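Local coordinates for protein cytochrome P450 monooxygenase (Rhodococcus sp. ECU0066, PDB 6KBH) that probably acts as a self-sufficient monooxygenase, joining a heme-containing P450 unit to an FMN- and [2Fe-2S]-bearing reductase unit within one polypeptide, at residues I511-G516 with R520-C525; V683-S688 with R755-T760. All coordinates share one frame; numbering follows the deposited sequence.

Contact 1 (I511-G516 with R520-C525). With FMN (flavin mononucleotide), chain B.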
loop_
_atom_site.group_PDB
_atom_site.type_symbol
_atom_site.label_atom_id
_atom_site.label_comp_id
_atom_site.label_asym_id
_atom_site.label_seq_id
_atom_site.Cartn_x
_atom_site.Cartn_y
_atom_site.Cartn_z
ATOM N N ILE A 511 -4.443 4.213 20.669
ATOM C CA ILE A 511 -4.564 4.613 19.273
ATOM C C ILE A 511 -3.197 4.997 18.738
ATOM O O ILE A 511 -2.301 5.399 19.480
ATOM C CB ILE A 511 -5.513 5.797 19.031
ATOM C CG1 ILE A 511 -6.645 5.848 20.024
ATOM C CG2 ILE A 511 -6.186 5.647 17.703
ATOM C CD1 ILE A 511 -7.322 7.170 19.944
ATOM N N ASP A 512 -3.068 4.917 17.418
ATOM C CA ASP A 512 -1.857 5.319 16.717
ATOM C C ASP A 512 -2.094 6.689 16.092
ATOM O O ASP A 512 -2.873 6.822 15.142
ATOM C CB ASP A 512 -1.466 4.280 15.669
ATOM C CG ASP A 512 -1.291 2.898 16.264
ATOM O OD1 ASP A 512 -1.914 2.619 17.310
ATOM O OD2 ASP A 512 -0.517 2.095 15.701
ATOM N N VAL A 513 -1.423 7.701 16.632
ATOM C CA VAL A 513 -1.599 9.089 16.225
ATOM C C VAL A 513 -0.292 9.576 15.613
ATOM O O VAL A 513 0.781 9.389 16.198
ATOM C CB VAL A 513 -2.018 9.971 17.416
ATOM C CG1 VAL A 513 -1.138 9.690 18.625
ATOM C CG2 VAL A 513 -1.965 11.434 17.036
ATOM N N ASP A 514 -0.379 10.192 14.436
ATOM C CA ASP A 514 0.811 10.669 13.736
ATOM C C ASP A 514 1.350 11.919 14.416
ATOM O O ASP A 514 0.799 13.008 14.244
ATOM C CB ASP A 514 0.486 10.959 12.275
ATOM C CG ASP A 514 0.298 9.704 11.464
ATOM O OD1 ASP A 514 0.385 8.603 12.047
ATOM O OD2 ASP A 514 0.069 9.820 10.243
ATOM N N CYS A 515 2.450 11.786 15.157
ATOM C CA CYS A 515 3.046 12.933 15.841
ATOM C C CYS A 515 4.093 13.554 14.922
ATOM O O CYS A 515 5.299 13.328 15.043
ATOM C CB CYS A 515 3.638 12.514 17.179
ATOM S SG CYS A 515 2.537 11.485 18.166
ATOM N N GLY A 516 3.609 14.362 13.985
ATOM C CA GLY A 516 4.497 14.907 12.973
ATOM C C GLY A 516 4.859 13.832 11.968
ATOM O O GLY A 516 3.987 13.164 11.400
ATOM N N ARG A 520 3.001 7.436 17.082
ATOM C CA ARG A 520 3.130 6.837 18.400
ATOM C C ARG A 520 1.743 6.426 18.872
ATOM O O ARG A 520 0.730 6.917 18.369
ATOM C CB ARG A 520 3.770 7.806 19.409
ATOM C CG ARG A 520 5.110 8.387 18.972
ATOM C CD ARG A 520 6.256 7.425 19.245
ATOM N NE ARG A 520 7.554 8.053 19.015
ATOM C CZ ARG A 520 8.295 7.868 17.926
ATOM N NH1 ARG A 520 7.870 7.067 16.961
ATOM N NH2 ARG A 520 9.463 8.483 17.806
ATOM N N GLN A 521 1.700 5.520 19.844
ATOM C CA GLN A 521 0.448 5.085 20.443
ATOM C C GLN A 521 0.352 5.573 21.879
ATOM O O GLN A 521 1.343 5.568 22.613
ATOM C CB GLN A 521 0.299 3.562 20.414
ATOM C CG GLN A 521 0.657 2.930 19.093
ATOM C CD GLN A 521 1.882 2.057 19.201
ATOM O OE1 GLN A 521 1.844 0.992 19.819
ATOM N NE2 GLN A 521 2.983 2.508 18.614
ATOM N N TYR A 522 -0.853 5.979 22.275
ATOM C CA TYR A 522 -1.121 6.453 23.626
ATOM C C TYR A 522 -2.465 5.906 24.086
ATOM O O TYR A 522 -3.461 6.044 23.370
ATOM C CB TYR A 522 -1.101 7.987 23.676
ATOM C CG TYR A 522 0.202 8.589 23.180
ATOM C CD1 TYR A 522 1.396 8.277 23.798
ATOM C CD2 TYR A 522 0.243 9.453 22.090
ATOM C CE1 TYR A 522 2.593 8.795 23.372
ATOM C CE2 TYR A 522 1.460 9.987 21.647
ATOM C CZ TYR A 522 2.631 9.643 22.303
ATOM O OH TYR A 522 3.867 10.121 21.934
ATOM N N SER A 523 -2.490 5.290 25.272
ATOM C CA SER A 523 -3.724 4.747 25.832
ATOM C C SER A 523 -4.813 5.816 25.916
ATOM O O SER A 523 -4.555 7.024 25.844
ATOM C CB SER A 523 -3.467 4.161 27.221
ATOM O OG SER A 523 -2.545 3.088 27.165
ATOM N N LEU A 524 -6.052 5.354 26.064
ATOM C CA LEU A 524 -7.217 6.231 26.129
ATOM C C LEU A 524 -7.762 6.265 27.547
ATOM O O LEU A 524 -8.269 5.257 28.053
ATOM C CB LEU A 524 -8.287 5.784 25.144
ATOM C CG LEU A 524 -7.730 5.956 23.744
ATOM C CD1 LEU A 524 -8.202 4.823 22.875
ATOM C CD2 LEU A 524 -8.172 7.300 23.237
ATOM N N CYS A 525 -7.674 7.442 28.161
ATOM C CA CYS A 525 -8.073 7.669 29.541
ATOM C C CYS A 525 -9.340 8.497 29.645
ATOM O O CYS A 525 -9.672 8.969 30.735
ATOM C CB CYS A 525 -6.936 8.353 30.290
ATOM S SG CYS A 525 -6.166 9.629 29.292
HETATM N N1 FMN B . 3.395 2.876 23.689
HETATM C C2 FMN B . 2.867 1.720 23.260
HETATM O O2 FMN B . 3.583 0.944 22.549
HETATM N N3 FMN B . 1.611 1.354 23.548
HETATM C C4 FMN B . 0.849 2.173 24.300
HETATM O O4 FMN B . -0.425 1.826 24.608
HETATM C C4A FMN B . 1.372 3.379 24.764
HETATM N N5 FMN B . 0.601 4.186 25.511
HETATM C C5A FMN B . 1.114 5.343 25.945
HETATM C C6 FMN B . 0.295 6.151 26.713
HETATM C C7 FMN B . 0.771 7.350 27.188
HETATM C C7M FMN B . -0.252 8.155 28.027
HETATM C C8 FMN B . 2.079 7.764 26.908
HETATM C C8M FMN B . 2.644 9.080 27.405
HETATM C C9 FMN B . 2.905 6.943 26.148
HETATM C C9A FMN B . 2.425 5.729 25.647
HETATM N N10 FMN B . 3.200 4.912 24.900
HETATM C C10 FMN B . 2.679 3.737 24.450
HETATM C "C1'" FMN B . 4.600 5.280 24.519
HETATM C "C2'" FMN B . 4.648 6.127 23.273
HETATM O "O2'" FMN B . 4.275 5.464 22.136
HETATM C "C3'" FMN B . 6.026 6.702 23.061
HETATM O "O3'" FMN B . 7.041 5.735 23.004
HETATM C "C4'" FMN B . 6.356 7.761 24.135
HETATM O "O4'" FMN B . 5.414 8.711 24.463
HETATM C "C5'" FMN B . 7.566 8.645 23.708
HETATM O "O5'" FMN B . 7.623 9.075 22.325
HETATM P P FMN B . 8.985 9.626 21.772
HETATM O O1P FMN B . 9.031 9.471 20.274
HETATM O O2P FMN B . 9.145 11.079 22.089
HETATM O O3P FMN B . 10.085 8.845 22.420
#
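Val513 and Arg520 form the close-set part of this antiparallel pairing. Val513 N donates to Arg520 O at 2.9 Å, nearly straight at 165°, and Arg520 N returns a bond to Val513 O at 3.1 Å. On the same face of the sheet, Val513 CG1 lies 3.7 Å from Tyr522 CD2, and the two side chains cross at about a right angle. The other edge of the tyrosine ring, CD1 and CE1, faces the flavin and the ribityl chain. Cys515 SG meets the ring at its edge, 3.9 Å from Tyr522 CE2, a sulfur-aromatic contact; Cys515 also touches Trp550 and Ile551 of helix 547-554. On the reverse face Asp512 runs alongside Gln521, and its OD2 is held by a salt bridge to Arg567.

The two strands make a hairpin of the six-stranded antiparallel sheet, within the FAD-binding FR-type domain, and Arg520 to Ser523 spell the Arg-x-Tyr-Ser flavin motif of ferredoxin reductase relatives. The motif works through backbone as well as side chains: FMN O2' donates to Gln521 O at 3.0 Å, and Ser523 N donates to flavin N5 at 3.3 Å. Arg520 bends at chi2 (-82°), which carries its guanidinium away from the partner strand, edge-on to the phosphate; NH2 bonds FMN O1P at 2.7 Å, a charge match that arginine's broad planar donor group makes well.

At the Ile511 end the contact is carried by aliphatic side chains: Ile511 and Leu524 cross at about a right angle, Ile511 CD1 lying 3.4 Å from Leu524 CD2, and both also touch Phe534 of strand 533-536. The loose side is the opposite end. Beyond Cys515, Gly516 is exposed, its positive phi easy for a residue lacking a side chain, while partly exposed Asp514 pairs with Arg562 and Arg564.

Contact 2 (V683-S688 with R755-T760). With FMN (flavin mononucleotide), chain B.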
loop_
_atom_site.group_PDB
_atom_site.type_symbol
_atom_site.label_atom_id
_atom_site.label_comp_id
_atom_site.label_asym_id
_atom_site.label_seq_id
_atom_site.Cartn_x
_atom_site.Cartn_y
_atom_site.Cartn_z
ATOM N N VAL A 683 0.794 -7.300 31.554
ATOM C CA VAL A 683 1.569 -6.074 31.468
ATOM C C VAL A 683 1.356 -5.458 30.097
ATOM O O VAL A 683 1.076 -6.156 29.119
ATOM C CB VAL A 683 3.074 -6.327 31.705
ATOM C CG1 VAL A 683 3.362 -6.425 33.191
ATOM C CG2 VAL A 683 3.496 -7.593 30.991
ATOM N N GLU A 684 1.474 -4.138 30.032
ATOM C CA GLU A 684 1.560 -3.421 28.769
ATOM C C GLU A 684 2.822 -2.570 28.788
ATOM O O GLU A 684 3.014 -1.746 29.691
ATOM C CB GLU A 684 0.326 -2.543 28.521
ATOM C CG GLU A 684 0.535 -1.477 27.451
ATOM C CD GLU A 684 -0.710 -1.208 26.618
ATOM O OE1 GLU A 684 -1.068 -2.062 25.777
ATOM O OE2 GLU A 684 -1.319 -0.132 26.788
ATOM N N HIS A 685 3.683 -2.778 27.800
ATOM C CA HIS A 685 4.923 -2.030 27.689
ATOM C C HIS A 685 4.703 -0.771 26.860
ATOM O O HIS A 685 4.003 -0.795 25.841
ATOM C CB HIS A 685 6.012 -2.890 27.046
ATOM C CG HIS A 685 6.221 -4.211 27.715
ATOM N ND1 HIS A 685 7.042 -4.368 28.811
ATOM C CD2 HIS A 685 5.726 -5.441 27.437
ATOM C CE1 HIS A 685 7.041 -5.636 29.181
ATOM N NE2 HIS A 685 6.252 -6.309 28.363
ATOM N N PHE A 686 5.294 0.331 27.316
ATOM C CA PHE A 686 5.333 1.574 26.556
ATOM C C PHE A 686 6.666 1.769 25.849
ATOM O O PHE A 686 6.820 2.724 25.081
ATOM C CB PHE A 686 5.053 2.772 27.470
ATOM C CG PHE A 686 3.615 2.897 27.894
ATOM C CD1 PHE A 686 2.721 1.853 27.713
ATOM C CD2 PHE A 686 3.156 4.066 28.472
ATOM C CE1 PHE A 686 1.403 1.977 28.098
ATOM C CE2 PHE A 686 1.840 4.191 28.867
ATOM C CZ PHE A 686 0.962 3.149 28.677
ATOM N N SER A 687 7.628 0.885 26.101
ATOM C CA SER A 687 8.941 0.896 25.484
ATOM C C SER A 687 9.255 -0.523 25.037
ATOM O O SER A 687 8.585 -1.482 25.433
ATOM C CB SER A 687 10.016 1.411 26.456
ATOM O OG SER A 687 9.581 2.579 27.131
ATOM N N SER A 688 10.257 -0.627 24.204
ATOM C CA SER A 688 10.661 -1.884 23.708
ATOM C C SER A 688 12.069 -2.249 24.077
ATOM O O SER A 688 12.952 -1.431 24.147
ATOM C CB SER A 688 10.536 -1.950 22.206
ATOM O OG SER A 688 11.097 -3.165 21.727
ATOM N N ARG A 755 9.128 -12.925 18.749
ATOM C CA ARG A 755 9.927 -11.939 19.471
ATOM C C ARG A 755 9.237 -10.590 19.610
ATOM O O ARG A 755 9.908 -9.586 19.872
ATOM C CB ARG A 755 11.266 -11.733 18.798
ATOM C CG ARG A 755 12.095 -12.947 18.899
ATOM C CD ARG A 755 13.411 -12.766 18.299
ATOM N NE ARG A 755 14.115 -14.027 18.386
ATOM C CZ ARG A 755 15.292 -14.228 17.829
ATOM N NH1 ARG A 755 15.860 -13.230 17.174
ATOM N NH2 ARG A 755 15.897 -15.402 17.932
ATOM N N ASP A 756 7.928 -10.538 19.433
ATOM C CA ASP A 756 7.178 -9.325 19.675
ATOM C C ASP A 756 6.770 -9.261 21.142
ATOM O O ASP A 756 7.029 -10.172 21.932
ATOM C CB ASP A 756 5.947 -9.284 18.785
ATOM C CG ASP A 756 5.096 -10.524 18.936
ATOM O OD1 ASP A 756 5.671 -11.627 19.029
ATOM O OD2 ASP A 756 3.858 -10.401 18.983
ATOM N N LEU A 757 6.110 -8.166 21.509
ATOM C CA LEU A 757 5.514 -8.029 22.828
ATOM C C LEU A 757 4.008 -7.804 22.747
ATOM O O LEU A 757 3.383 -7.498 23.769
ATOM C CB LEU A 757 6.186 -6.887 23.601
ATOM C CG LEU A 757 7.686 -6.622 23.394
ATOM C CD1 LEU A 757 8.163 -5.529 24.335
ATOM C CD2 LEU A 757 8.546 -7.871 23.577
ATOM N N VAL A 758 3.407 -7.956 21.566
ATOM C CA VAL A 758 1.989 -7.644 21.405
ATOM C C VAL A 758 1.094 -8.872 21.582
ATOM O O VAL A 758 -0.001 -8.760 22.146
ATOM C CB VAL A 758 1.748 -6.964 20.040
ATOM C CG1 VAL A 758 2.435 -7.719 18.921
ATOM C CG2 VAL A 758 0.257 -6.836 19.749
ATOM N N LEU A 759 1.533 -10.049 21.143
ATOM C CA LEU A 759 0.666 -11.218 21.150
ATOM C C LEU A 759 0.756 -11.966 22.475
ATOM O O LEU A 759 1.854 -12.240 22.973
ATOM C CB LEU A 759 1.008 -12.150 19.986
ATOM C CG LEU A 759 0.637 -11.587 18.609
ATOM C CD1 LEU A 759 1.463 -12.228 17.509
ATOM C CD2 LEU A 759 -0.849 -11.735 18.315
ATOM N N THR A 760 -0.410 -12.291 23.031
ATOM C CA THR A 760 -0.502 -13.076 24.254
ATOM C C THR A 760 0.210 -14.413 24.085
ATOM O O THR A 760 0.321 -14.940 22.976
ATOM C CB THR A 760 -1.968 -13.317 24.615
ATOM O OG1 THR A 760 -2.439 -14.488 23.935
ATOM C CG2 THR A 760 -2.818 -12.128 24.193
HETATM N N1 FMN B . 3.395 2.876 23.689
HETATM C C2 FMN B . 2.867 1.720 23.260
HETATM O O2 FMN B . 3.583 0.944 22.549
HETATM N N3 FMN B . 1.611 1.354 23.548
HETATM C C4 FMN B . 0.849 2.173 24.300
HETATM O O4 FMN B . -0.425 1.826 24.608
HETATM C C4A FMN B . 1.372 3.379 24.764
HETATM N N5 FMN B . 0.601 4.186 25.511
HETATM C C5A FMN B . 1.114 5.343 25.945
HETATM C C6 FMN B . 0.295 6.151 26.713
HETATM C C7 FMN B . 0.771 7.350 27.188
HETATM C C7M FMN B . -0.252 8.155 28.027
HETATM C C8 FMN B . 2.079 7.764 26.908
HETATM C C8M FMN B . 2.644 9.080 27.405
HETATM C C9 FMN B . 2.905 6.943 26.148
HETATM C C9A FMN B . 2.425 5.729 25.647
HETATM N N10 FMN B . 3.200 4.912 24.900
HETATM C C10 FMN B . 2.679 3.737 24.450
HETATM C "C1'" FMN B . 4.600 5.280 24.519
HETATM C "C2'" FMN B . 4.648 6.127 23.273
HETATM O "O2'" FMN B . 4.275 5.464 22.136
HETATM C "C3'" FMN B . 6.026 6.702 23.061
HETATM O "O3'" FMN B . 7.041 5.735 23.004
HETATM C "C4'" FMN B . 6.356 7.761 24.135
HETATM O "O4'" FMN B . 5.414 8.711 24.463
HETATM C "C5'" FMN B . 7.566 8.645 23.708
HETATM O "O5'" FMN B . 7.623 9.075 22.325
HETATM P P FMN B . 8.985 9.626 21.772
HETATM O O1P FMN B . 9.031 9.471 20.274
HETATM O O2P FMN B . 9.145 11.079 22.089
HETATM O O3P FMN B . 10.085 8.845 22.420
#
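Leu757 reaches His685 with one methyl, CD1, which stops 3.9 Å from the imidazole atom CD2. The imidazole and the leucine side chain cross at about a right angle, and the methyl approaches the ring obliquely. Leu757 CD1 also lies 4.2 Å from Ser687 O and close to the backbone of Ser688, so one branched side chain touches His685 and brushes the loop after strand 681-685. Leucine suits this place because it offers carbon to a ring carbon and asks for no polar partner.

Outer bonds fix each partner. The imidazole takes its polar hold through ND1, bonded to Glu663, while the CD2 side of the ring meets Leu757. Ser688 OG is bonded to the backbone carbonyl of Glu737, and Leu757 shares a backbone hydrogen bond with Gly738; both of those partners belong to the loop around the iron-sulfur cluster. Next to Leu757, Asp756 shapes its own loop as an Asx motif: OD2 accepts from Leu759 N at 3.2 Å, met from above the carboxylate plane.

Farther out, the chain around His685 serves the flavin. Phe686 lays one face against the isoalloxazine in an offset, nearly parallel stack, with ring atom CZ 3.4 Å from N5. A flat apolar ring is well matched to that broad surface. Glu684 brings OE2 to 3.1 Å from the flavin atom O4, placing a polar group at the pyrimidine end.

Between the two segments there is no hydrogen bond, and the area they bury is small, 126 Å². Their direct attraction is probably mainly dispersion, while a polar tie across the seam between the flavin-binding part and the iron-sulfur domain comes from the Ser688 OG to Glu737 O bond.

In the fold
Following the chain past the heme-binding portion, contact 1 comes first: 511-516 and 520-525 close a tight hairpin, with only three residues between the segments. Contact 2 opens only after it has closed, and shuts a much longer loop of 66 residues between 688 and 755, running into the 2Fe-2S domain; the two are in series, neither nested nor crossed. Contact 1 belongs to the antiparallel sheet, contact 2 joins the edge strand 681-685 of the parallel sheet to the loop before helix 761-766. FMN bridges them: Gln521 and Phe686 lie at opposite faces of the flavin, and Ser523 OG packs 3.8 Å from Phe686 CZ.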